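Local structure of N-acetylmuramoyl-l-alanine amidase (Bartonella henselae, 3NE8) at residues His89-Tyr97 / Leu188-Asp199. The protein probably hydrolyses, as a zinc-dependent amidase, the bond between N-acetylmuramic acid and L-alanine in peptidoglycan during remodelling of the cell wall. Numbering follows the deposited sequence.
Sequences HSLRGATVY and LIEIGYLSNKED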
ATOM      1  N   HIS A  89      16.882 -28.089   3.854  1.00 22.69           N
ATOM      2  CA  HIS A  89      17.478 -28.011   2.519  0.58 21.52           C
ATOM      3  C   HIS A  89      16.452 -28.134   1.389  1.00 23.42           C
ATOM      4  O   HIS A  89      16.740 -27.806   0.238  1.00 24.55           O
ATOM      5  CB  HIS A  89      18.552 -29.090   2.350  0.58 23.85           C
ATOM      6  CG  HIS A  89      17.999 -30.471   2.171  0.58 27.54           C
ATOM      7  ND1 HIS A  89      17.893 -31.372   3.209  0.58 32.42           N
ATOM      8  CD2 HIS A  89      17.516 -31.102   1.075  0.58 27.00           C
ATOM      9  CE1 HIS A  89      17.368 -32.498   2.760  0.58 30.26           C
ATOM     10  NE2 HIS A  89      17.129 -32.360   1.469  0.58 28.37           N
ATOM     11  N   SER A  90      15.258 -28.622   1.715  1.00 22.93           N
ATOM     12  CA  SER A  90      14.216 -28.815   0.707  1.00 26.17           C
ATOM     13  C   SER A  90      13.474 -27.512   0.407  1.00 25.09           C
ATOM     14  O   SER A  90      12.741 -27.413  -0.581  1.00 28.41           O
ATOM     15  CB  SER A  90      13.222 -29.886   1.165  1.00 30.40           C
ATOM     16  OG  SER A  90      12.629 -29.524   2.400  1.00 35.72           O
ATOM     17  N   LEU A  91      13.660 -26.526   1.278  1.00 21.04           N
ATOM     18  CA  LEU A  91      13.042 -25.215   1.124  1.00 21.38           C
ATOM     19  C   LEU A  91      13.738 -24.414   0.029  1.00 17.79           C
ATOM     20  O   LEU A  91      14.970 -24.324  -0.020  1.00 18.54           O
ATOM     21  CB  LEU A  91      13.090 -24.447   2.446  1.00 29.89           C
ATOM     22  CG  LEU A  91      11.984 -24.721   3.469  1.00 41.95           C
ATOM     23  CD1 LEU A  91      12.472 -24.485   4.885  1.00 43.20           C
ATOM     24  CD2 LEU A  91      10.788 -23.844   3.181  1.00 44.97           C
ATOM     25  N   ARG A  92      12.948 -23.831  -0.861  1.00 16.53           N
ATOM     26  CA  ARG A  92      13.519 -23.073  -1.960  1.00 15.60           C
ATOM     27  C   ARG A  92      12.531 -22.034  -2.448  1.00 14.18           C
ATOM     28  O   ARG A  92      11.326 -22.109  -2.160  1.00 16.35           O
ATOM     29  CB  ARG A  92      13.907 -24.000  -3.111  1.00 20.44           C
ATOM     30  CG  ARG A  92      12.744 -24.778  -3.689  1.00 21.10           C
ATOM     31  CD  ARG A  92      13.168 -25.577  -4.908  1.00 26.92           C
ATOM     32  NE  ARG A  92      13.589 -24.703  -5.998  1.00 28.20           N
ATOM     33  CZ  ARG A  92      13.482 -25.008  -7.287  1.00 34.31           C
ATOM     34  NH1 ARG A  92      12.965 -26.173  -7.656  1.00 33.08           N
ATOM     35  NH2 ARG A  92      13.890 -24.145  -8.206  1.00 38.72           N
ATOM     36  N   GLY A  93      13.044 -21.055  -3.182  1.00 14.33           N
ATOM     37  CA  GLY A  93      12.211 -20.038  -3.792  1.00 13.86           C
ATOM     38  C   GLY A  93      12.453 -18.650  -3.237  1.00 13.96           C
ATOM     39  O   GLY A  93      12.897 -18.474  -2.100  1.00 15.38           O
ATOM     40  N   ALA A  94      12.160 -17.646  -4.052  1.00 12.15           N
ATOM     41  CA  ALA A  94      12.309 -16.261  -3.625  1.00 12.35           C
ATOM     42  C   ALA A  94      11.441 -15.982  -2.401  1.00 11.69           C
ATOM     43  O   ALA A  94      10.325 -16.499  -2.285  1.00 12.94           O
ATOM     44  CB  ALA A  94      11.963 -15.314  -4.767  1.00 14.07           C
ATOM     45  N   THR A  95      11.966 -15.164  -1.491  1.00 10.76           N
ATOM     46  CA  THR A  95      11.277 -14.799  -0.260  1.00 11.16           C
ATOM     47  C   THR A  95      11.556 -13.334   0.032  1.00 10.42           C
ATOM     48  O   THR A  95      12.651 -12.836  -0.253  1.00 10.95           O
ATOM     49  CB  THR A  95      11.816 -15.598   0.957  1.00 11.70           C
ATOM     50  OG1 THR A  95      12.021 -16.968   0.597  1.00 12.43           O
ATOM     51  CG2 THR A  95      10.857 -15.542   2.133  1.00 12.78           C
ATOM     52  N   VAL A  96      10.579 -12.645   0.617  1.00  9.74           N
ATOM     53  CA  VAL A  96      10.780 -11.279   1.090  1.00 10.23           C
ATOM     54  C   VAL A  96      10.499 -11.219   2.582  1.00 10.76           C
ATOM     55  O   VAL A  96       9.440 -11.680   3.047  1.00 11.83           O
ATOM     56  CB  VAL A  96       9.895 -10.256   0.359  1.00 11.64           C
ATOM     57  CG1 VAL A  96      10.277  -8.840   0.782  1.00 12.10           C
ATOM     58  CG2 VAL A  96      10.010 -10.412  -1.143  1.00 13.57           C
ATOM     59  N   TYR A  97      11.438 -10.660   3.334  1.00  9.72           N
ATOM     60  CA  TYR A  97      11.299 -10.485   4.773  1.00  9.58           C
ATOM     61  C   TYR A  97      11.192  -9.016   5.141  1.00 10.01           C
ATOM     62  O   TYR A  97      11.890  -8.163   4.591  1.00  9.41           O
ATOM     63  CB  TYR A  97      12.493 -11.081   5.537  1.00 10.26           C
ATOM     64  CG  TYR A  97      12.651 -12.569   5.376  1.00 10.64           C
ATOM     65  CD1 TYR A  97      12.140 -13.444   6.327  1.00 11.48           C
ATOM     66  CD2 TYR A  97      13.308 -13.103   4.278  1.00 11.67           C
ATOM     67  CE1 TYR A  97      12.285 -14.819   6.181  1.00 12.55           C
ATOM     68  CE2 TYR A  97      13.454 -14.466   4.123  1.00 11.66           C
ATOM     69  CZ  TYR A  97      12.939 -15.325   5.075  1.00 11.17           C
ATOM     70  OH  TYR A  97      13.062 -16.699   4.932  1.00 13.33           O
ATOM     71  N   LEU A 188      14.313  -7.408   3.161  1.00  8.68           N
ATOM     72  CA  LEU A 188      15.398  -8.325   2.863  1.00  8.55           C
ATOM     73  C   LEU A 188      14.864  -9.353   1.879  1.00  9.28           C
ATOM     74  O   LEU A 188      13.864 -10.029   2.149  1.00  9.83           O
ATOM     75  CB  LEU A 188      15.910  -8.987   4.146  1.00  9.85           C
ATOM     76  CG  LEU A 188      17.125  -9.910   4.014  1.00  9.18           C
ATOM     77  CD1 LEU A 188      17.926  -9.910   5.307  1.00 12.43           C
ATOM     78  CD2 LEU A 188      16.740 -11.321   3.610  1.00 11.37           C
ATOM     79  N   ILE A 189      15.496  -9.454   0.718  1.00  9.35           N
ATOM     80  CA  ILE A 189      15.048 -10.392  -0.302  1.00  8.96           C
ATOM     81  C   ILE A 189      16.028 -11.535  -0.415  1.00  8.91           C
ATOM     82  O   ILE A 189      17.223 -11.317  -0.636  1.00  9.86           O
ATOM     83  CB  ILE A 189      14.898  -9.724  -1.673  1.00  9.16           C
ATOM     84  CG1 ILE A 189      13.870  -8.595  -1.587  1.00 10.74           C
ATOM     85  CG2 ILE A 189      14.488 -10.752  -2.729  1.00 11.58           C
ATOM     86  CD1 ILE A 189      13.629  -7.871  -2.898  1.00 12.39           C
ATOM     87  N   GLU A 190      15.539 -12.754  -0.205  1.00 10.22           N
ATOM     88  CA  GLU A 190      16.314 -13.942  -0.528  1.00 10.65           C
ATOM     89  C   GLU A 190      16.029 -14.242  -1.982  1.00 11.69           C
ATOM     90  O   GLU A 190      14.894 -14.557  -2.347  1.00 12.20           O
ATOM     91  CB  GLU A 190      15.903 -15.136   0.336  1.00 12.65           C
ATOM     92  CG  GLU A 190      16.202 -14.971   1.812  1.00 12.96           C
ATOM     93  CD  GLU A 190      17.668 -15.123   2.172  1.00 12.93           C
ATOM     94  OE1 GLU A 190      18.483 -15.536   1.317  1.00 11.99           O
ATOM     95  OE2 GLU A 190      18.002 -14.827   3.345  1.00 13.95           O
ATOM     96  N   ILE A 191      17.032 -14.101  -2.836  1.00 10.98           N
ATOM     97  CA  ILE A 191      16.736 -14.375  -4.223  0.58 12.94           C
ATOM     98  C   ILE A 191      16.583 -15.878  -4.427  1.00 11.23           C
ATOM     99  O   ILE A 191      15.848 -16.283  -5.332  1.00 12.79           O
ATOM    100  CB  ILE A 191      17.728 -13.748  -5.175  0.58 12.08           C
ATOM    101  CG1 ILE A 191      19.123 -14.253  -4.844  0.58  9.65           C
ATOM    102  CG2 ILE A 191      17.643 -12.233  -5.079  0.58 16.75           C
ATOM    103  CD1 ILE A 191      20.168 -13.883  -5.869  0.58 15.37           C
ATOM    104  N   GLY A 192      17.200 -16.672  -3.550  1.00 11.18           N
ATOM    105  CA  GLY A 192      17.026 -18.116  -3.478  1.00 11.80           C
ATOM    106  C   GLY A 192      17.876 -18.609  -2.322  1.00 11.94           C
ATOM    107  O   GLY A 192      18.584 -17.815  -1.707  1.00 14.68           O
ATOM    108  N   TYR A 193      17.830 -19.907  -2.029  1.00 11.72           N
ATOM    109  CA  TYR A 193      18.607 -20.444  -0.918  1.00 12.11           C
ATOM    110  C   TYR A 193      19.734 -21.333  -1.415  1.00 12.60           C
ATOM    111  O   TYR A 193      19.497 -22.342  -2.070  1.00 12.82           O
ATOM    112  CB  TYR A 193      17.701 -21.204   0.061  1.00 13.03           C
ATOM    113  CG  TYR A 193      16.686 -20.280   0.691  1.00 13.86           C
ATOM    114  CD1 TYR A 193      17.002 -19.535   1.820  1.00 14.10           C
ATOM    115  CD2 TYR A 193      15.430 -20.109   0.122  1.00 12.61           C
ATOM    116  CE1 TYR A 193      16.081 -18.654   2.386  1.00 13.68           C
ATOM    117  CE2 TYR A 193      14.500 -19.232   0.684  1.00 13.91           C
ATOM    118  CZ  TYR A 193      14.832 -18.512   1.814  1.00 12.25           C
ATOM    119  OH  TYR A 193      13.925 -17.643   2.382  1.00 13.21           O
ATOM    120  N   LEU A 194      20.967 -20.965  -1.095  1.00 11.55           N
ATOM    121  CA  LEU A 194      22.106 -21.767  -1.523  1.00 13.20           C
ATOM    122  C   LEU A 194      22.159 -23.147  -0.861  1.00 14.18           C
ATOM    123  O   LEU A 194      22.951 -23.998  -1.266  1.00 15.12           O
ATOM    124  CB  LEU A 194      23.412 -21.000  -1.316  1.00 13.88           C
ATOM    125  CG  LEU A 194      23.715 -20.009  -2.443  1.00 13.04           C
ATOM    126  CD1 LEU A 194      24.900 -19.121  -2.112  1.00 13.47           C
ATOM    127  CD2 LEU A 194      23.972 -20.748  -3.750  1.00 16.21           C
ATOM    128  N   SER A 195      21.314 -23.375   0.143  1.00 15.57           N
ATOM    129  CA  SER A 195      21.182 -24.691   0.765  1.00 15.27           C
ATOM    130  C   SER A 195      20.392 -25.660  -0.109  1.00 16.07           C
ATOM    131  O   SER A 195      20.384 -26.862   0.147  1.00 18.35           O
ATOM    132  CB  SER A 195      20.533 -24.576   2.148  1.00 15.72           C
ATOM    133  OG  SER A 195      19.494 -23.607   2.152  1.00 15.68           O
ATOM    134  N   ASN A 196      19.717 -25.137  -1.127  1.00 14.81           N
ATOM    135  CA  ASN A 196      18.931 -25.961  -2.040  1.00 14.76           C
ATOM    136  C   ASN A 196      19.593 -26.041  -3.409  1.00 14.08           C
ATOM    137  O   ASN A 196      19.956 -25.019  -3.993  1.00 14.88           O
ATOM    138  CB  ASN A 196      17.520 -25.390  -2.178  1.00 16.54           C
ATOM    139  CG  ASN A 196      16.674 -26.188  -3.134  1.00 16.36           C
ATOM    140  OD1 ASN A 196      16.673 -25.940  -4.339  1.00 17.47           O
ATOM    141  ND2 ASN A 196      15.962 -27.181  -2.603  1.00 16.50           N
ATOM    142  N   LYS A 197      19.752 -27.260  -3.918  1.00 16.64           N
ATOM    143  CA  LYS A 197      20.523 -27.489  -5.137  1.00 18.35           C
ATOM    144  C   LYS A 197      19.886 -26.883  -6.372  1.00 16.88           C
ATOM    145  O   LYS A 197      20.590 -26.438  -7.279  1.00 17.36           O
ATOM    146  CB  LYS A 197      20.722 -28.986  -5.360  1.00 20.76           C
ATOM    147  CG  LYS A 197      21.469 -29.656  -4.240  1.00 22.59           C
ATOM    148  CD  LYS A 197      22.951 -29.373  -4.346  1.00 22.61           C
ATOM    149  CE  LYS A 197      23.697 -29.877  -3.128  1.00 27.55           C
ATOM    150  NZ  LYS A 197      23.420 -29.010  -1.949  1.00 27.23           N
ATOM    151  N   GLU A 198      18.558 -26.884  -6.421  1.00 16.55           N
ATOM    152  CA  GLU A 198      17.849 -26.303  -7.548  1.00 16.88           C
ATOM    153  C   GLU A 198      17.969 -24.782  -7.537  1.00 15.53           C
ATOM    154  O   GLU A 198      18.198 -24.160  -8.579  1.00 16.82           O
ATOM    155  CB  GLU A 198      16.384 -26.744  -7.560  1.00 18.07           C
ATOM    156  CG  GLU A 198      16.201 -28.228  -7.833  1.00 28.20           C
ATOM    157  CD  GLU A 198      16.802 -28.649  -9.158  1.00 38.32           C
ATOM    158  OE1 GLU A 198      16.695 -27.883 -10.141  1.00 39.18           O
ATOM    159  OE2 GLU A 198      17.379 -29.754  -9.218  1.00 41.70           O
ATOM    160  N   ASP A 199      17.817 -24.169  -6.366  1.00 15.92           N
ATOM    161  CA  ASP A 199      18.030 -22.727  -6.271  1.00 13.84           C
ATOM    162  C   ASP A 199      19.458 -22.355  -6.670  1.00 12.96           C
ATOM    163  O   ASP A 199      19.670 -21.333  -7.321  1.00 14.32           O
ATOM    164  CB  ASP A 199      17.713 -22.194  -4.869  1.00 13.97           C
ATOM    165  CG  ASP A 199      16.233 -21.909  -4.668  1.00 13.96           C
ATOM    166  OD1 ASP A 199      15.409 -22.322  -5.519  1.00 18.11           O
ATOM    167  OD2 ASP A 199      15.886 -21.281  -3.650  1.00 13.89           O
TER
HETATM  168  O   HOH W   1      17.119 -24.659   1.681  1.00 18.79           O
HETATM  169  O   HOH W   2      13.126 -21.592  -6.872  1.00 17.40           O
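Asp199, in the first turn of helix 197-203, turns its carboxylate back to the loop ahead of strand 94-99 and uses both oxygens there. Asp199 OD2 takes two backbone N-H groups, Gly93 N on its syn lone pair at 2.9 Å and Tyr193 N on its anti lone pair, which ties the two loops together through one atom. Asp199 OD1 receives NE of Arg92 at 3.0 Å, a salt bridge in which the donor arrives from above the carboxylate plane while the acceptor lies near the plane of the guanidinium; the two flat groups stand 74° apart. Arg92 reaches this place because its CG sits between the backbone N and the carbonyl carbon (chi1 60°) and the chain bends at chi3. Glu198 CB then covers one face of the guanidinium, 3.4 Å from Arg92 CZ. Asn196 serves both segments: OD1 accepts from Asp199 N as an N-cap, and ND2 donates to His89 O, 3.0 Å away and in the plane of the amide.

Farther along, Tyr193 and Tyr97 approach from opposite directions and meet through their hydroxyls, OH to OH 2.9 Å. Tyr193 OH is also hydrogen-bonded to Thr95 OG1 at 2.7 Å, so this oxygen joins three side chains. Tyr97 lies beside Leu188 and puts the edge of its ring, at CE2, 3.6 Å from Glu190 CG. The backbones pair antiparallel here, with Thr95–Glu190 and Tyr97–Leu188 as hydrogen-bonded pairs flanking the non-hydrogen-bonded Val96–Ile189.

Glu190 OE1 is held by Asp84 N, from a residue of the zinc site, and the Glu190 side chain lies about 5 Å from the bound zinc ion. The pairing belongs to the mixed six-stranded sheet of a zinc-dependent amidase domain, where antiparallel strand 94-99 adjoins strand 186-190 beside the metal centre.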